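Local coordinates for nuclear protein localization protein 4 homolog (Drosophila melanogaster, PDB 4RV0) that probably acts in a complex that binds ubiquitinated proteins and is needed to export misfolded ER proteins for proteasomal degradation, this chain being its N-terminal ubiquitin-like domain, at residues B[10-15]-B[23-28]; B[33-38]-B[47-52]. All coordinates share one frame; numbering follows the deposited sequence.

Contact 1: B[10-15]-B[23-28]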
loop_
_atom_site.group_PDB
_atom_site.type_symbol
_atom_site.label_atom_id
_atom_site.label_comp_id
_atom_site.label_asym_id
_atom_site.label_seq_id
_atom_site.Cartn_x
_atom_site.Cartn_y
_atom_site.Cartn_z
ATOM N N ILE B 10 19.442 -8.084 4.810
ATOM C CA ILE B 10 18.060 -8.295 4.390
ATOM C C ILE B 10 17.244 -7.006 4.542
ATOM O O ILE B 10 17.705 -6.019 5.133
ATOM C CB ILE B 10 17.368 -9.438 5.173
ATOM C CG1 ILE B 10 17.235 -9.081 6.652
ATOM C CG2 ILE B 10 18.107 -10.766 4.969
ATOM C CD1 ILE B 10 16.329 -10.015 7.415
ATOM N N LEU B 11 16.031 -7.022 4.000
ATOM C CA LEU B 11 15.147 -5.871 4.073
ATOM C C LEU B 11 14.036 -6.126 5.070
ATOM O O LEU B 11 13.299 -7.118 4.960
ATOM C CB LEU B 11 14.553 -5.538 2.691
ATOM C CG LEU B 11 13.298 -4.656 2.796
ATOM C CD1 LEU B 11 13.662 -3.270 3.288
ATOM C CD2 LEU B 11 12.558 -4.541 1.492
ATOM N N ILE B 12 13.909 -5.230 6.044
ATOM C CA ILE B 12 12.769 -5.261 6.955
ATOM C C ILE B 12 11.945 -4.007 6.731
ATOM O O ILE B 12 12.483 -2.888 6.753
ATOM C CB ILE B 12 13.184 -5.327 8.435
ATOM C CG1 ILE B 12 13.969 -6.612 8.714
ATOM C CG2 ILE B 12 11.953 -5.242 9.327
ATOM C CD1 ILE B 12 13.201 -7.892 8.375
ATOM N N ARG B 13 10.645 -4.186 6.512
ATOM C CA ARG B 13 9.766 -3.056 6.252
ATOM C C ARG B 13 9.021 -2.673 7.514
ATOM O O ARG B 13 8.418 -3.514 8.177
ATOM C CB ARG B 13 8.782 -3.379 5.134
ATOM C CG ARG B 13 9.447 -3.771 3.826
ATOM C CD ARG B 13 8.775 -5.041 3.260
ATOM N NE ARG B 13 7.520 -4.704 2.620
ATOM C CZ ARG B 13 6.440 -5.479 2.532
ATOM N NH1 ARG B 13 6.411 -6.696 3.052
ATOM N NH2 ARG B 13 5.370 -5.012 1.901
ATOM N N VAL B 14 9.064 -1.391 7.841
ATOM C CA VAL B 14 8.405 -0.913 9.043
ATOM C C VAL B 14 7.218 -0.042 8.694
ATOM O O VAL B 14 7.393 1.065 8.191
ATOM C CB VAL B 14 9.352 -0.108 9.925
ATOM C CG1 VAL B 14 8.605 0.355 11.185
ATOM C CG2 VAL B 14 10.600 -0.923 10.259
ATOM N N GLN B 15 6.022 -0.544 8.970
ATOM C CA GLN B 15 4.792 0.215 8.768
ATOM C C GLN B 15 4.497 1.102 9.969
ATOM O O GLN B 15 4.424 0.629 11.102
ATOM C CB GLN B 15 3.621 -0.731 8.515
ATOM C CG GLN B 15 2.238 -0.056 8.382
ATOM C CD GLN B 15 2.026 0.641 7.047
ATOM O OE1 GLN B 15 1.716 0.002 6.046
ATOM N NE2 GLN B 15 2.179 1.960 7.033
ATOM N N ILE B 23 14.190 -0.865 6.031
ATOM C CA ILE B 23 15.408 -1.007 6.814
ATOM C C ILE B 23 16.240 -2.158 6.276
ATOM O O ILE B 23 15.781 -3.304 6.286
ATOM C CB ILE B 23 15.110 -1.321 8.283
ATOM C CG1 ILE B 23 14.194 -0.256 8.918
ATOM C CG2 ILE B 23 16.432 -1.511 9.065
ATOM C CD1 ILE B 23 14.813 1.135 9.010
ATOM N N GLU B 24 17.458 -1.863 5.832
ATOM C CA GLU B 24 18.392 -2.913 5.436
ATOM C C GLU B 24 19.282 -3.253 6.622
ATOM O O GLU B 24 19.915 -2.364 7.213
ATOM C CB GLU B 24 19.230 -2.504 4.224
ATOM C CG GLU B 24 18.400 -2.238 2.975
ATOM C CD GLU B 24 19.238 -1.789 1.790
ATOM O OE1 GLU B 24 20.429 -1.451 1.981
ATOM O OE2 GLU B 24 18.695 -1.758 0.666
ATOM N N ILE B 25 19.304 -4.530 6.989
ATOM C CA ILE B 25 19.991 -4.971 8.196
ATOM C C ILE B 25 20.475 -6.417 8.056
ATOM O O ILE B 25 19.836 -7.241 7.403
ATOM C CB ILE B 25 19.075 -4.782 9.434
ATOM C CG1 ILE B 25 19.804 -5.151 10.721
ATOM C CG2 ILE B 25 17.776 -5.575 9.288
ATOM C CD1 ILE B 25 19.011 -4.807 11.966
ATOM N N SER B 26 21.622 -6.721 8.657
ATOM C CA SER B 26 22.115 -8.089 8.670
ATOM C C SER B 26 21.181 -8.944 9.505
ATOM O O SER B 26 20.772 -8.540 10.589
ATOM C CB SER B 26 23.552 -8.171 9.196
ATOM O OG SER B 26 23.982 -9.522 9.244
ATOM N N PRO B 27 20.800 -10.117 8.978
ATOM C CA PRO B 27 19.969 -11.085 9.704
ATOM C C PRO B 27 20.681 -11.647 10.926
ATOM O O PRO B 27 20.038 -12.238 11.798
ATOM C CB PRO B 27 19.733 -12.200 8.669
ATOM C CG PRO B 27 20.819 -12.041 7.672
ATOM C CD PRO B 27 21.125 -10.580 7.617
ATOM N N LYS B 28 21.994 -11.455 10.989
ATOM C CA LYS B 28 22.757 -11.900 12.144
ATOM C C LYS B 28 22.849 -10.771 13.162
ATOM O O LYS B 28 23.453 -10.933 14.221
ATOM C CB LYS B 28 24.146 -12.377 11.715
ATOM C CG LYS B 28 24.063 -13.602 10.806
ATOM C CD LYS B 28 25.312 -13.797 9.970
ATOM C CE LYS B 28 25.276 -15.144 9.231
ATOM N NZ LYS B 28 25.439 -16.325 10.126
#

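Contact 2: B[33-38]-B[47-52]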
loop_
_atom_site.group_PDB
_atom_site.type_symbol
_atom_site.label_atom_id
_atom_site.label_comp_id
_atom_site.label_asym_id
_atom_site.label_seq_id
_atom_site.Cartn_x
_atom_site.Cartn_y
_atom_site.Cartn_z
ATOM N N HIS B 33 19.376 -3.855 17.649
ATOM C CA HIS B 33 19.942 -3.098 16.552
ATOM C C HIS B 33 18.857 -2.655 15.581
ATOM O O HIS B 33 18.934 -1.559 15.029
ATOM C CB HIS B 33 21.046 -3.881 15.840
ATOM C CG HIS B 33 21.721 -3.107 14.749
ATOM N ND1 HIS B 33 21.942 -3.627 13.501
ATOM C CD2 HIS B 33 22.204 -1.843 14.727
ATOM C CE1 HIS B 33 22.547 -2.719 12.740
ATOM N NE2 HIS B 33 22.704 -1.626 13.470
ATOM N N LEU B 34 17.846 -3.500 15.381
ATOM C CA LEU B 34 16.711 -3.140 14.533
ATOM C C LEU B 34 15.997 -1.937 15.136
ATOM O O LEU B 34 15.696 -0.960 14.440
ATOM C CB LEU B 34 15.742 -4.315 14.366
ATOM C CG LEU B 34 14.462 -4.090 13.548
ATOM C CD1 LEU B 34 14.757 -3.681 12.106
ATOM C CD2 LEU B 34 13.587 -5.354 13.570
ATOM N N TYR B 35 15.750 -2.006 16.439
ATOM C CA TYR B 35 15.126 -0.895 17.153
ATOM C C TYR B 35 15.964 0.377 17.032
ATOM O O TYR B 35 15.430 1.456 16.757
ATOM C CB TYR B 35 14.876 -1.254 18.615
ATOM C CG TYR B 35 13.563 -1.972 18.884
ATOM C CD1 TYR B 35 12.456 -1.276 19.332
ATOM C CD2 TYR B 35 13.442 -3.350 18.699
ATOM C CE1 TYR B 35 11.254 -1.926 19.599
ATOM C CE2 TYR B 35 12.243 -4.015 18.964
ATOM C CZ TYR B 35 11.153 -3.291 19.409
ATOM O OH TYR B 35 9.952 -3.925 19.675
ATOM N N ASP B 36 17.274 0.252 17.238
ATOM C CA ASP B 36 18.174 1.396 17.103
ATOM C C ASP B 36 18.146 1.942 15.673
ATOM O O ASP B 36 18.159 3.156 15.461
ATOM C CB ASP B 36 19.623 1.041 17.504
ATOM C CG ASP B 36 19.800 0.817 19.013
ATOM O OD1 ASP B 36 19.041 1.419 19.805
ATOM O OD2 ASP B 36 20.722 0.051 19.403
ATOM N N SER B 37 18.131 1.042 14.697
ATOM C CA SER B 37 18.059 1.429 13.292
ATOM C C SER B 37 16.777 2.218 12.995
ATOM O O SER B 37 16.803 3.239 12.297
ATOM C CB SER B 37 18.126 0.191 12.404
ATOM O OG SER B 37 19.343 -0.497 12.602
ATOM N N VAL B 38 15.658 1.741 13.527
ATOM C CA VAL B 38 14.396 2.431 13.325
ATOM C C VAL B 38 14.404 3.822 13.951
ATOM O O VAL B 38 13.987 4.793 13.317
ATOM C CB VAL B 38 13.212 1.598 13.843
ATOM C CG1 VAL B 38 11.931 2.396 13.745
ATOM C CG2 VAL B 38 13.096 0.305 13.034
ATOM N N PHE B 47 8.445 3.699 21.052
ATOM C CA PHE B 47 7.670 2.851 20.145
ATOM C C PHE B 47 7.862 1.373 20.420
ATOM O O PHE B 47 8.900 0.952 20.941
ATOM C CB PHE B 47 8.017 3.136 18.680
ATOM C CG PHE B 47 9.429 2.764 18.307
ATOM C CD1 PHE B 47 9.710 1.531 17.722
ATOM C CD2 PHE B 47 10.476 3.651 18.535
ATOM C CE1 PHE B 47 11.023 1.194 17.369
ATOM C CE2 PHE B 47 11.785 3.326 18.175
ATOM C CZ PHE B 47 12.055 2.099 17.597
ATOM N N GLY B 48 6.886 0.574 20.015
ATOM C CA GLY B 48 7.074 -0.865 19.958
ATOM C C GLY B 48 6.978 -1.340 18.515
ATOM O O GLY B 48 6.322 -0.700 17.693
ATOM N N LEU B 49 7.653 -2.443 18.205
ATOM C CA LEU B 49 7.538 -3.085 16.906
ATOM C C LEU B 49 6.819 -4.414 17.070
ATOM O O LEU B 49 7.128 -5.197 17.975
ATOM C CB LEU B 49 8.907 -3.301 16.258
ATOM C CG LEU B 49 9.725 -2.047 15.950
ATOM C CD1 LEU B 49 11.058 -2.420 15.391
ATOM C CD2 LEU B 49 8.989 -1.181 14.956
ATOM N N PHE B 50 5.868 -4.667 16.178
ATOM C CA PHE B 50 5.009 -5.835 16.275
ATOM C C PHE B 50 4.966 -6.612 14.972
ATOM O O PHE B 50 5.180 -6.057 13.889
ATOM C CB PHE B 50 3.598 -5.435 16.708
ATOM C CG PHE B 50 3.533 -4.815 18.076
ATOM C CD1 PHE B 50 3.119 -5.565 19.160
ATOM C CD2 PHE B 50 3.869 -3.486 18.273
ATOM C CE1 PHE B 50 3.045 -5.004 20.425
ATOM C CE2 PHE B 50 3.807 -2.920 19.536
ATOM C CZ PHE B 50 3.390 -3.679 20.613
ATOM N N LYS B 51 4.699 -7.910 15.099
ATOM C CA LYS B 51 4.698 -8.815 13.965
ATOM C C LYS B 51 3.457 -8.662 13.110
ATOM O O LYS B 51 3.466 -8.965 11.921
ATOM C CB LYS B 51 4.838 -10.265 14.429
ATOM C CG LYS B 51 6.263 -10.702 14.735
ATOM C CD LYS B 51 6.294 -12.151 15.200
ATOM C CE LYS B 51 7.689 -12.553 15.671
ATOM N NZ LYS B 51 8.592 -12.840 14.512
ATOM N N GLU B 52 2.401 -8.150 13.719
ATOM C CA GLU B 52 1.138 -8.012 13.020
ATOM C C GLU B 52 0.535 -6.635 13.247
ATOM O O GLU B 52 0.835 -5.956 14.231
ATOM C CB GLU B 52 0.165 -9.129 13.434
ATOM C CG GLU B 52 -0.110 -9.216 14.925
ATOM C CD GLU B 52 1.046 -9.802 15.712
ATOM O OE1 GLU B 52 1.143 -11.045 15.812
ATOM O OE2 GLU B 52 1.863 -9.014 16.229
#

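Contact 1: B[10-15]-B[23-28]
The N-terminal beta hairpin of this ubiquitin-like domain pairs strand 10-16 with strand 19-25, and the contact covers its open end. The strands are antiparallel. Ile10 faces Ile25 and Ile12 faces Ile23 as hydrogen-bonded pairs, with Leu11 and Glu24 as the non-hydrogen-bonded pair between them. Ile12 N donates to Ile23 O over 2.7 Å and almost straight, 178° at the hydrogen. Ile23 N returns a bond to Ile12 O, and Ile25 N one to Ile10 O; each of these three donors lies in the plane of its acceptor carbonyl. The last bond, Ile10 N to Ile25 O, is 2.8 Å long but comes from above the plane of the Ile25 carbonyl. Glu24 CA adds a CA-H...O contact to Ile10 O at 3.2 Å.

The isoleucines share one face. Ile12 CG1 meets Ile25 CG2 obliquely at 4.0 Å, and Val14 CG2 crosses Ile23 CG1 at 3.9 Å. Beyond the last bridge, Ile10 CG2 rests on Pro27 CD, also at 4.0 Å. The hairpin is thus two-sided: Ile12, Val14, Ile23 and Ile25 face the core on the side of helix 31-41, while Leu11 on the reverse face packs against an aromatic side chain of another protein's chain.

Contact 2: B[33-38]-B[47-52]
Tyr35, Leu49 and Phe47 carry this contact between helix 31-41 and strand 48-50. Tyr35 reaches from the helix toward the strand, tip to tip with Leu49, and carries its hydroxyl to the strand backbone. Leu49 N donates to Tyr35 OH over 3.1 Å, with 158° at the hydrogen. The same oxygen is also hydrogen-bonded to Leu59 O, so two backbone groups grip it and fix where the ring ends.

Leu49 points toward the helix. Its CG is anti to the carbonyl carbon and beside the backbone N. CD1 lies over the centre of one face of the Tyr35 ring, 4.0 Å from the centroid, in a CH-pi contact only 6° off the normal. Val38 CG2 also meets Leu49 CD1, tip to tip at 4.1 Å, and Leu34 CG lies against the same methyl.

Phe47 has its CG in the crowded position between N and the carbonyl carbon. Its ring slides past that of Tyr35 with little overlap, the planes 17° apart. Phe47 CE1 comes to 3.5 Å from Tyr35 CD1. Phe47 CZ also packs against Val38 CG1, at 3.9 Å.

An alanine at Tyr35 would probably loosen the helix from the strand, because the hydroxyl's two backbone bonds and the ring beneath Leu49 would both be lost.

The helix packs across the mixed sheet, as in the beta-grasp fold of ubiquitin-like domains. Leu79 of strand 76-80 touches Val38, Phe47 and Leu49. Val14 of strand 10-16 touches Val38 and Leu49, and Leu34 leans on Ile23 and Ile25 of strand 19-25.

From the N terminus, strand 10-16 turns back into strand 19-25, and contact 1 closes that hairpin. The chain then runs through a short loop into helix 31-41. Contact 2 closes the next loop, bringing segment 47-52 back against the helix. The two contacts follow in series, neither nested nor crossed. In the sheet, strand 76-80 lies between strand 10-16 and strand 48-50, so the hairpin and strand 48-50 are bonded to opposite edges of that last strand. The helix spans the sheet's inner face. Ile25 CD1 meets Leu34 CA at 3.8 Å, and Val14 CG2 meets Val38 CG2 at 3.9 Å, joining both contacts in one hydrophobic core.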